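Local coordinates for protein glutathione S-transferase (Bombyx mori, PDB 4E8H) that probably transfers glutathione to electrophilic compounds as a homodimeric glutathione transferase, with glutathione bound in its active site, at residues 14-19 against 109-114; 70-75 against 101-106; 87-92 against 97-102. All blocks are in the same frame, centred on the assembly; numbering follows the deposited sequence.

Interaction 1: residues 14-19 against 109-114. With GSH (glutathione), chain F.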
loop_
_atom_site.group_PDB
_atom_site.type_symbol
_atom_site.label_atom_id
_atom_site.label_comp_id
_atom_site.label_asym_id
_atom_site.label_seq_id
_atom_site.Cartn_x
_atom_site.Cartn_y
_atom_site.Cartn_z
ATOM N N PRO B 14 4.289 -20.964 -2.869
ATOM C CA PRO B 14 4.362 -20.163 -4.099
ATOM C C PRO B 14 3.804 -18.735 -3.998
ATOM O O PRO B 14 4.039 -17.926 -4.899
ATOM C CB PRO B 14 3.543 -20.977 -5.114
ATOM C CG PRO B 14 2.817 -22.033 -4.333
ATOM C CD PRO B 14 3.125 -21.873 -2.879
ATOM N N SER B 15 3.078 -18.437 -2.921
ATOM C CA SER B 15 2.432 -17.133 -2.737
ATOM C C SER B 15 3.432 -15.961 -2.712
ATOM O O SER B 15 4.298 -15.913 -1.837
ATOM C CB SER B 15 1.591 -17.158 -1.457
ATOM O OG SER B 15 1.240 -15.853 -1.034
ATOM N N PRO B 16 3.317 -15.019 -3.675
ATOM C CA PRO B 16 4.239 -13.873 -3.707
ATOM C C PRO B 16 4.359 -13.073 -2.392
ATOM O O PRO B 16 5.485 -12.839 -1.945
ATOM C CB PRO B 16 3.695 -13.009 -4.853
ATOM C CG PRO B 16 3.019 -13.982 -5.754
ATOM C CD PRO B 16 2.423 -15.030 -4.851
ATOM N N PRO B 17 3.226 -12.660 -1.773
ATOM C CA PRO B 17 3.363 -11.947 -0.498
ATOM C C PRO B 17 4.017 -12.769 0.621
ATOM O O PRO B 17 4.792 -12.211 1.402
ATOM C CB PRO B 17 1.916 -11.576 -0.136
ATOM C CG PRO B 17 1.066 -12.486 -0.939
ATOM C CD PRO B 17 1.817 -12.692 -2.212
ATOM N N CYS B 18 3.720 -14.068 0.697
ATOM C CA CYS B 18 4.377 -14.946 1.671
ATOM C C CYS B 18 5.893 -14.968 1.468
ATOM O O CYS B 18 6.655 -14.898 2.434
ATOM C CB CYS B 18 3.802 -16.366 1.610
ATOM S SG CYS B 18 2.061 -16.483 2.104
ATOM N N ARG B 19 6.315 -15.042 0.206
ATOM C CA ARG B 19 7.731 -15.091 -0.151
ATOM C C ARG B 19 8.503 -13.821 0.226
ATOM O O ARG B 19 9.655 -13.903 0.649
ATOM C CB ARG B 19 7.886 -15.409 -1.639
ATOM C CG ARG B 19 7.600 -16.871 -1.980
ATOM C CD ARG B 19 7.090 -17.040 -3.404
ATOM N NE ARG B 19 7.966 -16.417 -4.394
ATOM C CZ ARG B 19 7.661 -16.267 -5.681
ATOM N NH1 ARG B 19 6.496 -16.696 -6.151
ATOM N NH2 ARG B 19 8.522 -15.684 -6.502
ATOM N N THR B 109 0.572 -0.419 -7.761
ATOM C CA THR B 109 0.942 -0.279 -9.169
ATOM C C THR B 109 1.532 -1.565 -9.756
ATOM O O THR B 109 0.882 -2.229 -10.564
ATOM C CB THR B 109 1.896 0.926 -9.391
ATOM O OG1 THR B 109 1.286 2.117 -8.877
ATOM C CG2 THR B 109 2.203 1.122 -10.875
ATOM N N LEU B 110 2.751 -1.913 -9.341
ATOM C CA LEU B 110 3.486 -3.034 -9.937
ATOM C C LEU B 110 2.807 -4.384 -9.729
ATOM O O LEU B 110 2.521 -5.091 -10.698
ATOM C CB LEU B 110 4.936 -3.088 -9.430
ATOM C CG LEU B 110 5.863 -4.095 -10.128
ATOM C CD1 LEU B 110 6.222 -3.636 -11.540
ATOM C CD2 LEU B 110 7.125 -4.337 -9.314
ATOM N N TYR B 111 2.557 -4.739 -8.470
ATOM C CA TYR B 111 1.971 -6.037 -8.157
ATOM C C TYR B 111 0.556 -6.184 -8.711
ATOM O O TYR B 111 0.192 -7.249 -9.213
ATOM C CB TYR B 111 1.990 -6.316 -6.653
ATOM C CG TYR B 111 1.597 -7.734 -6.327
ATOM C CD1 TYR B 111 2.439 -8.798 -6.652
ATOM C CD2 TYR B 111 0.379 -8.019 -5.713
ATOM C CE1 TYR B 111 2.082 -10.107 -6.369
ATOM C CE2 TYR B 111 0.013 -9.328 -5.420
ATOM C CZ TYR B 111 0.869 -10.365 -5.754
ATOM O OH TYR B 111 0.519 -11.664 -5.473
ATOM N N LEU B 112 -0.229 -5.114 -8.618
ATOM C CA LEU B 112 -1.591 -5.102 -9.147
ATOM C C LEU B 112 -1.622 -5.353 -10.655
ATOM O O LEU B 112 -2.410 -6.172 -11.135
ATOM C CB LEU B 112 -2.292 -3.781 -8.809
ATOM C CG LEU B 112 -3.671 -3.512 -9.425
ATOM C CD1 LEU B 112 -4.709 -4.542 -8.977
ATOM C CD2 LEU B 112 -4.132 -2.102 -9.090
ATOM N N ARG B 113 -0.764 -4.644 -11.390
ATOM C CA ARG B 113 -0.659 -4.808 -12.843
ATOM C C ARG B 113 -0.103 -6.180 -13.231
ATOM O O ARG B 113 -0.486 -6.736 -14.265
ATOM C CB ARG B 113 0.171 -3.681 -13.464
ATOM C CG ARG B 113 -0.597 -2.372 -13.617
ATOM C CD ARG B 113 0.341 -1.176 -13.681
ATOM N NE ARG B 113 -0.373 0.089 -13.512
ATOM C CZ ARG B 113 -0.333 1.107 -14.367
ATOM N NH1 ARG B 113 0.401 1.037 -15.471
ATOM N NH2 ARG B 113 -1.022 2.211 -14.110
ATOM N N TYR B 114 0.796 -6.710 -12.401
ATOM C CA TYR B 114 1.275 -8.088 -12.533
ATOM C C TYR B 114 0.106 -9.067 -12.414
ATOM O O TYR B 114 -0.039 -9.970 -13.242
ATOM C CB TYR B 114 2.353 -8.397 -11.478
ATOM C CG TYR B 114 2.598 -9.877 -11.235
ATOM C CD1 TYR B 114 3.523 -10.586 -12.000
ATOM C CD2 TYR B 114 1.905 -10.566 -10.235
ATOM C CE1 TYR B 114 3.750 -11.945 -11.781
ATOM C CE2 TYR B 114 2.119 -11.924 -10.010
ATOM C CZ TYR B 114 3.045 -12.606 -10.786
ATOM O OH TYR B 114 3.268 -13.947 -10.570
HETATM N N1 GSH F . -2.154 -7.526 -0.209
HETATM C CA1 GSH F . -2.037 -8.798 0.482
HETATM C C1 GSH F . -0.648 -8.928 1.041
HETATM O O11 GSH F . 0.295 -8.268 0.554
HETATM O O12 GSH F . -0.419 -9.694 2.004
HETATM C CB1 GSH F . -2.324 -9.943 -0.487
HETATM C CG1 GSH F . -2.832 -11.179 0.254
HETATM C CD1 GSH F . -3.575 -12.112 -0.678
HETATM O OE1 GSH F . -4.514 -11.607 -1.601
HETATM N N2 GSH F . -3.300 -13.412 -0.575
HETATM C CA2 GSH F . -4.023 -14.414 -1.341
HETATM C C2 GSH F . -5.145 -14.987 -0.529
HETATM O O2 GSH F . -4.990 -15.084 0.867
HETATM C CB2 GSH F . -3.071 -15.531 -1.754
HETATM S SG2 GSH F . -1.775 -14.966 -2.886
HETATM N N3 GSH F . -6.246 -15.381 -1.174
HETATM C CA3 GSH F . -7.325 -16.099 -0.511
HETATM C C3 GSH F . -8.380 -15.171 0.051
HETATM O O31 GSH F . -8.162 -13.943 0.143
HETATM O O32 GSH F . -9.487 -15.616 0.434
#

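Interaction 2: residues 70-75 against 101-106. With GSH (glutathione), chain F.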
loop_
_atom_site.group_PDB
_atom_site.type_symbol
_atom_site.label_atom_id
_atom_site.label_comp_id
_atom_site.label_asym_id
_atom_site.label_seq_id
_atom_site.Cartn_x
_atom_site.Cartn_y
_atom_site.Cartn_z
ATOM N N GLU B 70 -1.273 -8.508 5.652
ATOM C CA GLU B 70 -0.639 -7.606 4.668
ATOM C C GLU B 70 0.878 -7.752 4.724
ATOM O O GLU B 70 1.518 -7.336 5.694
ATOM C CB GLU B 70 -1.057 -6.134 4.830
ATOM C CG GLU B 70 -2.499 -5.827 4.436
ATOM C CD GLU B 70 -2.770 -5.895 2.935
ATOM O OE1 GLU B 70 -1.813 -5.941 2.128
ATOM O OE2 GLU B 70 -3.963 -5.893 2.566
ATOM N N SER B 71 1.440 -8.343 3.671
ATOM C CA SER B 71 2.870 -8.651 3.605
ATOM C C SER B 71 3.774 -7.458 3.903
ATOM O O SER B 71 4.765 -7.597 4.622
ATOM C CB SER B 71 3.231 -9.243 2.241
ATOM O OG SER B 71 2.835 -8.376 1.189
ATOM N N ARG B 72 3.429 -6.293 3.360
ATOM C CA ARG B 72 4.289 -5.115 3.474
ATOM C C ARG B 72 4.255 -4.479 4.872
ATOM O O ARG B 72 5.249 -3.897 5.315
ATOM C CB ARG B 72 3.987 -4.108 2.352
ATOM C CG ARG B 72 4.316 -4.659 0.951
ATOM C CD ARG B 72 3.603 -3.898 -0.171
ATOM N NE ARG B 72 3.650 -4.618 -1.447
ATOM C CZ ARG B 72 2.806 -5.586 -1.806
ATOM N NH1 ARG B 72 1.833 -5.971 -0.991
ATOM N NH2 ARG B 72 2.937 -6.171 -2.988
ATOM N N ALA B 73 3.124 -4.614 5.566
ATOM C CA ALA B 73 3.022 -4.225 6.978
ATOM C C ALA B 73 3.790 -5.195 7.881
ATOM O O ALA B 73 4.406 -4.778 8.867
ATOM C CB ALA B 73 1.565 -4.135 7.406
ATOM N N ILE B 74 3.743 -6.484 7.541
ATOM C CA ILE B 74 4.514 -7.512 8.247
ATOM C C ILE B 74 6.018 -7.258 8.111
ATOM O O ILE B 74 6.744 -7.269 9.107
ATOM C CB ILE B 74 4.162 -8.943 7.760
ATOM C CG1 ILE B 74 2.716 -9.298 8.130
ATOM C CG2 ILE B 74 5.125 -9.970 8.362
ATOM C CD1 ILE B 74 2.167 -10.534 7.421
ATOM N N GLN B 75 6.468 -7.022 6.879
ATOM C CA GLN B 75 7.869 -6.704 6.595
ATOM C C GLN B 75 8.392 -5.558 7.451
ATOM O O GLN B 75 9.433 -5.685 8.105
ATOM C CB GLN B 75 8.033 -6.299 5.136
ATOM C CG GLN B 75 8.117 -7.424 4.148
ATOM C CD GLN B 75 8.404 -6.898 2.763
ATOM O OE1 GLN B 75 7.533 -6.319 2.111
ATOM N NE2 GLN B 75 9.639 -7.073 2.310
ATOM N N GLN B 101 6.921 5.062 -0.249
ATOM C CA GLN B 101 6.413 5.290 -1.602
ATOM C C GLN B 101 6.651 4.073 -2.504
ATOM O O GLN B 101 5.770 3.696 -3.279
ATOM C CB GLN B 101 7.005 6.564 -2.217
ATOM C CG GLN B 101 6.582 6.830 -3.668
ATOM C CD GLN B 101 7.498 6.161 -4.681
ATOM O OE1 GLN B 101 8.721 6.202 -4.548
ATOM N NE2 GLN B 101 6.909 5.545 -5.702
ATOM N N ARG B 102 7.835 3.470 -2.399
ATOM C CA ARG B 102 8.165 2.286 -3.195
ATOM C C ARG B 102 7.280 1.096 -2.814
ATOM O O ARG B 102 6.872 0.323 -3.684
ATOM C CB ARG B 102 9.653 1.924 -3.082
ATOM C CG ARG B 102 10.635 3.030 -3.500
ATOM C CD ARG B 102 10.541 3.393 -4.985
ATOM N NE ARG B 102 11.761 4.049 -5.456
ATOM C CZ ARG B 102 11.839 5.287 -5.939
ATOM N NH1 ARG B 102 10.758 6.049 -6.049
ATOM N NH2 ARG B 102 13.014 5.761 -6.332
ATOM N N LEU B 103 6.977 0.965 -1.521
ATOM C CA LEU B 103 6.066 -0.073 -1.029
ATOM C C LEU B 103 4.633 0.126 -1.531
ATOM O O LEU B 103 3.974 -0.839 -1.922
ATOM C CB LEU B 103 6.101 -0.161 0.503
ATOM C CG LEU B 103 7.352 -0.774 1.145
ATOM C CD1 LEU B 103 7.380 -0.507 2.646
ATOM C CD2 LEU B 103 7.457 -2.271 0.863
ATOM N N ASN B 104 4.163 1.374 -1.518
ATOM C CA ASN B 104 2.870 1.729 -2.106
ATOM C C ASN B 104 2.864 1.564 -3.630
ATOM O O ASN B 104 1.858 1.140 -4.208
ATOM C CB ASN B 104 2.446 3.148 -1.705
ATOM C CG ASN B 104 1.825 3.211 -0.312
ATOM O OD1 ASN B 104 0.726 3.736 -0.137
ATOM N ND2 ASN B 104 2.527 2.675 0.683
ATOM N N PHE B 105 3.988 1.891 -4.272
ATOM C CA PHE B 105 4.181 1.609 -5.697
ATOM C C PHE B 105 4.020 0.114 -5.960
ATOM O O PHE B 105 3.290 -0.287 -6.865
ATOM C CB PHE B 105 5.563 2.089 -6.168
ATOM C CG PHE B 105 5.921 1.665 -7.574
ATOM C CD1 PHE B 105 5.391 2.330 -8.677
ATOM C CD2 PHE B 105 6.804 0.609 -7.790
ATOM C CE1 PHE B 105 5.727 1.940 -9.975
ATOM C CE2 PHE B 105 7.147 0.213 -9.084
ATOM C CZ PHE B 105 6.608 0.880 -10.178
ATOM N N ASP B 106 4.700 -0.701 -5.157
ATOM C CA ASP B 106 4.648 -2.148 -5.313
ATOM C C ASP B 106 3.219 -2.671 -5.176
ATOM O O ASP B 106 2.747 -3.405 -6.040
ATOM C CB ASP B 106 5.586 -2.842 -4.318
ATOM C CG ASP B 106 5.685 -4.343 -4.551
ATOM O OD1 ASP B 106 5.908 -4.764 -5.709
ATOM O OD2 ASP B 106 5.546 -5.103 -3.570
HETATM N N1 GSH F . -2.154 -7.526 -0.209
HETATM C CA1 GSH F . -2.037 -8.798 0.482
HETATM C C1 GSH F . -0.648 -8.928 1.041
HETATM O O11 GSH F . 0.295 -8.268 0.554
HETATM O O12 GSH F . -0.419 -9.694 2.004
HETATM C CB1 GSH F . -2.324 -9.943 -0.487
HETATM C CG1 GSH F . -2.832 -11.179 0.254
HETATM C CD1 GSH F . -3.575 -12.112 -0.678
HETATM O OE1 GSH F . -4.514 -11.607 -1.601
HETATM N N2 GSH F . -3.300 -13.412 -0.575
HETATM C CA2 GSH F . -4.023 -14.414 -1.341
HETATM C C2 GSH F . -5.145 -14.987 -0.529
HETATM O O2 GSH F . -4.990 -15.084 0.867
HETATM C CB2 GSH F . -3.071 -15.531 -1.754
HETATM S SG2 GSH F . -1.775 -14.966 -2.886
HETATM N N3 GSH F . -6.246 -15.381 -1.174
HETATM C CA3 GSH F . -7.325 -16.099 -0.511
HETATM C C3 GSH F . -8.380 -15.171 0.051
HETATM O O31 GSH F . -8.162 -13.943 0.143
HETATM O O32 GSH F . -9.487 -15.616 0.434
#

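Interaction 3: residues 87-92 against 97-102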
loop_
_atom_site.group_PDB
_atom_site.type_symbol
_atom_site.label_atom_id
_atom_site.label_comp_id
_atom_site.label_asym_id
_atom_site.label_seq_id
_atom_site.Cartn_x
_atom_site.Cartn_y
_atom_site.Cartn_z
ATOM N N SER B 87 18.724 -0.594 9.021
ATOM C CA SER B 87 19.245 -0.459 7.650
ATOM C C SER B 87 18.255 -0.886 6.558
ATOM O O SER B 87 18.225 -0.295 5.476
ATOM C CB SER B 87 20.564 -1.217 7.492
ATOM O OG SER B 87 20.366 -2.617 7.593
ATOM N N LEU B 88 17.453 -1.910 6.851
ATOM C CA LEU B 88 16.420 -2.397 5.931
ATOM C C LEU B 88 15.198 -1.479 5.854
ATOM O O LEU B 88 14.364 -1.624 4.958
ATOM C CB LEU B 88 15.949 -3.802 6.334
ATOM C CG LEU B 88 16.589 -5.092 5.804
ATOM C CD1 LEU B 88 15.657 -6.274 6.122
ATOM C CD2 LEU B 88 16.880 -5.037 4.306
ATOM N N TYR B 89 15.089 -0.555 6.806
ATOM C CA TYR B 89 13.931 0.334 6.914
ATOM C C TYR B 89 14.267 1.467 7.890
ATOM O O TYR B 89 13.747 1.496 9.009
ATOM C CB TYR B 89 12.702 -0.469 7.375
ATOM C CG TYR B 89 11.363 0.237 7.263
ATOM C CD1 TYR B 89 10.936 0.790 6.055
ATOM C CD2 TYR B 89 10.506 0.318 8.362
ATOM C CE1 TYR B 89 9.699 1.432 5.951
ATOM C CE2 TYR B 89 9.267 0.952 8.267
ATOM C CZ TYR B 89 8.872 1.509 7.062
ATOM O OH TYR B 89 7.649 2.135 6.963
ATOM N N PRO B 90 15.159 2.394 7.472
ATOM C CA PRO B 90 15.703 3.434 8.353
ATOM C C PRO B 90 14.649 4.355 8.945
ATOM O O PRO B 90 13.571 4.527 8.370
ATOM C CB PRO B 90 16.645 4.224 7.433
ATOM C CG PRO B 90 16.219 3.883 6.051
ATOM C CD PRO B 90 15.761 2.470 6.130
ATOM N N LYS B 91 14.975 4.945 10.089
ATOM C CA LYS B 91 14.015 5.752 10.832
ATOM C C LYS B 91 14.009 7.216 10.416
ATOM O O LYS B 91 13.041 7.935 10.684
ATOM C CB LYS B 91 14.224 5.589 12.337
ATOM C CG LYS B 91 13.745 4.232 12.825
ATOM C CD LYS B 91 13.943 4.058 14.321
ATOM C CE LYS B 91 13.459 2.668 14.719
ATOM N NZ LYS B 91 13.279 2.540 16.190
ATOM N N ASN B 92 15.088 7.646 9.760
ATOM C CA ASN B 92 15.156 8.961 9.136
ATOM C C ASN B 92 13.900 9.180 8.298
ATOM O O ASN B 92 13.628 8.391 7.391
ATOM C CB ASN B 92 16.398 9.065 8.248
ATOM C CG ASN B 92 16.469 10.378 7.495
ATOM O OD1 ASN B 92 16.142 10.446 6.309
ATOM N ND2 ASN B 92 16.887 11.433 8.185
ATOM N N ALA B 97 10.342 7.664 4.089
ATOM C CA ALA B 97 9.301 8.110 3.157
ATOM C C ALA B 97 9.473 7.550 1.745
ATOM O O ALA B 97 8.495 7.135 1.118
ATOM C CB ALA B 97 9.232 9.631 3.118
ATOM N N ILE B 98 10.712 7.549 1.251
ATOM C CA ILE B 98 11.030 6.989 -0.066
ATOM C C ILE B 98 10.696 5.494 -0.109
ATOM O O ILE B 98 10.073 5.020 -1.062
ATOM C CB ILE B 98 12.514 7.239 -0.463
ATOM C CG1 ILE B 98 12.811 8.745 -0.509
ATOM C CG2 ILE B 98 12.835 6.592 -1.813
ATOM C CD1 ILE B 98 14.296 9.098 -0.592
ATOM N N ILE B 99 11.095 4.769 0.935
ATOM C CA ILE B 99 10.770 3.348 1.057
ATOM C C ILE B 99 9.257 3.151 1.055
ATOM O O ILE B 99 8.748 2.267 0.363
ATOM C CB ILE B 99 11.399 2.712 2.319
ATOM C CG1 ILE B 99 12.923 2.792 2.248
ATOM C CG2 ILE B 99 10.967 1.249 2.466
ATOM C CD1 ILE B 99 13.603 2.638 3.580
ATOM N N ASP B 100 8.541 3.987 1.808
ATOM C CA ASP B 100 7.084 3.883 1.877
ATOM C C ASP B 100 6.407 4.111 0.531
ATOM O O ASP B 100 5.441 3.417 0.205
ATOM C CB ASP B 100 6.505 4.803 2.959
ATOM C CG ASP B 100 6.737 4.263 4.361
ATOM O OD1 ASP B 100 6.894 3.030 4.518
ATOM O OD2 ASP B 100 6.768 5.073 5.312
ATOM N N GLN B 101 6.921 5.062 -0.249
ATOM C CA GLN B 101 6.413 5.290 -1.602
ATOM C C GLN B 101 6.651 4.073 -2.504
ATOM O O GLN B 101 5.770 3.696 -3.279
ATOM C CB GLN B 101 7.005 6.564 -2.217
ATOM C CG GLN B 101 6.582 6.830 -3.668
ATOM C CD GLN B 101 7.498 6.161 -4.681
ATOM O OE1 GLN B 101 8.721 6.202 -4.548
ATOM N NE2 GLN B 101 6.909 5.545 -5.702
ATOM N N ARG B 102 7.835 3.470 -2.399
ATOM C CA ARG B 102 8.165 2.286 -3.195
ATOM C C ARG B 102 7.280 1.096 -2.814
ATOM O O ARG B 102 6.872 0.323 -3.684
ATOM C CB ARG B 102 9.653 1.924 -3.082
ATOM C CG ARG B 102 10.635 3.030 -3.500
ATOM C CD ARG B 102 10.541 3.393 -4.985
ATOM N NE ARG B 102 11.761 4.049 -5.456
ATOM C CZ ARG B 102 11.839 5.287 -5.939
ATOM N NH1 ARG B 102 10.758 6.049 -6.049
ATOM N NH2 ARG B 102 13.014 5.761 -6.332
#

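Interaction 1: residues 14-19 against 109-114
At the wall of the glutathione site, Pro16 and Pro17, which open helix 16-27, meet the phenol end of Tyr111 on helix 93-124. The tyrosine touches both prolines with its oxygen: OH lies 3.4 Å from Pro16 CG and 3.7 Å from Pro17 CD. Behind it, Tyr111 CE1 packs 3.6 Å from Pro16 CB, so that the first pyrrolidine ring takes most of the contact and the second lies mainly against the hydroxyl. Both prolines cross the tyrosine at about a right angle. Tyr111 sends its ring to the start of the other helix because CG stands opposite the backbone N (chi1 -171°), and the side chains bridge backbones whose nearest CA atoms, those of Pro16 and Tyr111, are 9.3 Å apart.

This is the seam between the thioredoxin-like N-terminal domain and the all-helical C-terminal domain of the glutathione transferase fold. Ser15 is the N-cap of helix 16-27, the place from which a serine faces the thiol in delta- and epsilon-class enzymes, and its OG stands 3.6 Å from SG2 of glutathione. Pro17 also lines the pocket, its CB lying 3.7 Å from O12 of the ligand's gamma-glutamyl carboxylate.

The turn carrying these residues is tied down from the far end of Arg19, whose NH1 donates to Pro14 O at 3.0 Å with an N-H...O angle of 158°. Pro14 O lies in the guanidinium plane, while the donor sits above the plane of the carbonyl. A second nitrogen of the group, NH2, forms a salt bridge with Asp205 of helix 201-213.

Interaction 2: residues 70-75 against 101-106
Helical segments 71-75 and 101-106 run nearly antiparallel, at 154° with their axes 11.2 Å apart at closest, and Arg72 and Leu103 have the nearest CA atoms, at 7.0 Å. Arg72 is the main residue of the contact. Its chain, extended from CG to NE, runs alongside Leu103, the two side chains pointing opposite ways, with Arg72 CG 3.9 Å from Leu103 CD2. The guanidinium then grips Asp106 side-on: NE and NH2 both donate to Asp106 OD2, each at 2.9 Å. These bonds are bent, at 143° and 140°, as expected when two N-H groups converge on one oxygen. That oxygen lies near the guanidinium plane, but both nitrogens approach it from one face of the carboxylate.

With two of its nitrogens held, the guanidinium is fixed in rotation and NH1 is turned to the ligand, 3.2 Å from O11 of glutathione. The gamma-glutamyl end of the ligand is bound where helix 71-82 begins: Ser71 OG donates to O11 at 2.6 Å and Ser71 N to O12 at 2.8 Å, and the N-cap residue Glu70 accepts from N1 of the ligand at OE1. The helix N-terminus and Arg72 together would favour a charged carboxylate here. Asn104 of the second subunit packs on Arg72.

The contact belongs to the domain interface, where helix 71-82 of the thioredoxin-like half meets helix 93-124. Helix 160-174 closes over it, Thr164 giving Asp106 OD2 a further hydrogen bond, while Gln75 NE2 is held by Thr24 of helix 16-27.

Interaction 3: residues 87-92 against 97-102
Tyr89 reaches from the linker to Ile99 and Asp100 on helix 93-124. From CB the ring swings away from the backbone N (chi1 -168°) and over to the helix. There CD1 lies 3.6 Å from Ile99 CG2. One atom further along the same edge, CE1 stays beside that methyl and comes 3.5 Å from Asp100 OD1. The hydroxyl at the tip ends the path: OH donates to Asp100 OD1 at 2.7 Å, using the oxygen's syn lone pair. Both the methyl and the carboxylate oxygen lie at the ring edge in its plane, whereas the carboxylate plane is turned 61° from the ring. A residue of the second subunit, its Thr76, packs on Asp100 as well.

Pro90 also meets the isoleucine: Ile99 CD1 lies 3.3 Å from Pro90 CD, closer than usual for two carbons. The two linker residues thus meet different branches of Ile99, Pro90 at CD1 and Tyr89 chiefly at CG2. A phenylalanine in place of Tyr89 would probably keep the packing on Ile99 but leave the buried Asp100 OD1 without its hydroxyl partner.

At the end of the linker, Asn92 is the N-cap of helix 93-124, its OD1 accepting from Gln95 N. The segment joins the two domains, with Tyr89 lying against Thr76 and Val79 of helix 71-82 and, together with Ile99, against Val160 at the start of helix 160-174.

Overall arrangement
All three contacts use helix 93-124, the long helix of the C-terminal domain, and each joins it to a part of the chain that precedes it. Along that helix they follow one another as interaction 3, interaction 2 and interaction 1. The centres of interactions 1 and 2 are about 10 Å apart, as are those of 2 and 3, while those of 1 and 3 are about 20 Å apart. Interactions 2 and 3 share Gln101 and Arg102 and are nested within the chain loop closed by interaction 1. Interactions 1 and 2 touch each other and glutathione, placing the ligand at the domain seam; interaction 3 packs the linker farther away. All three also reach the second subunit.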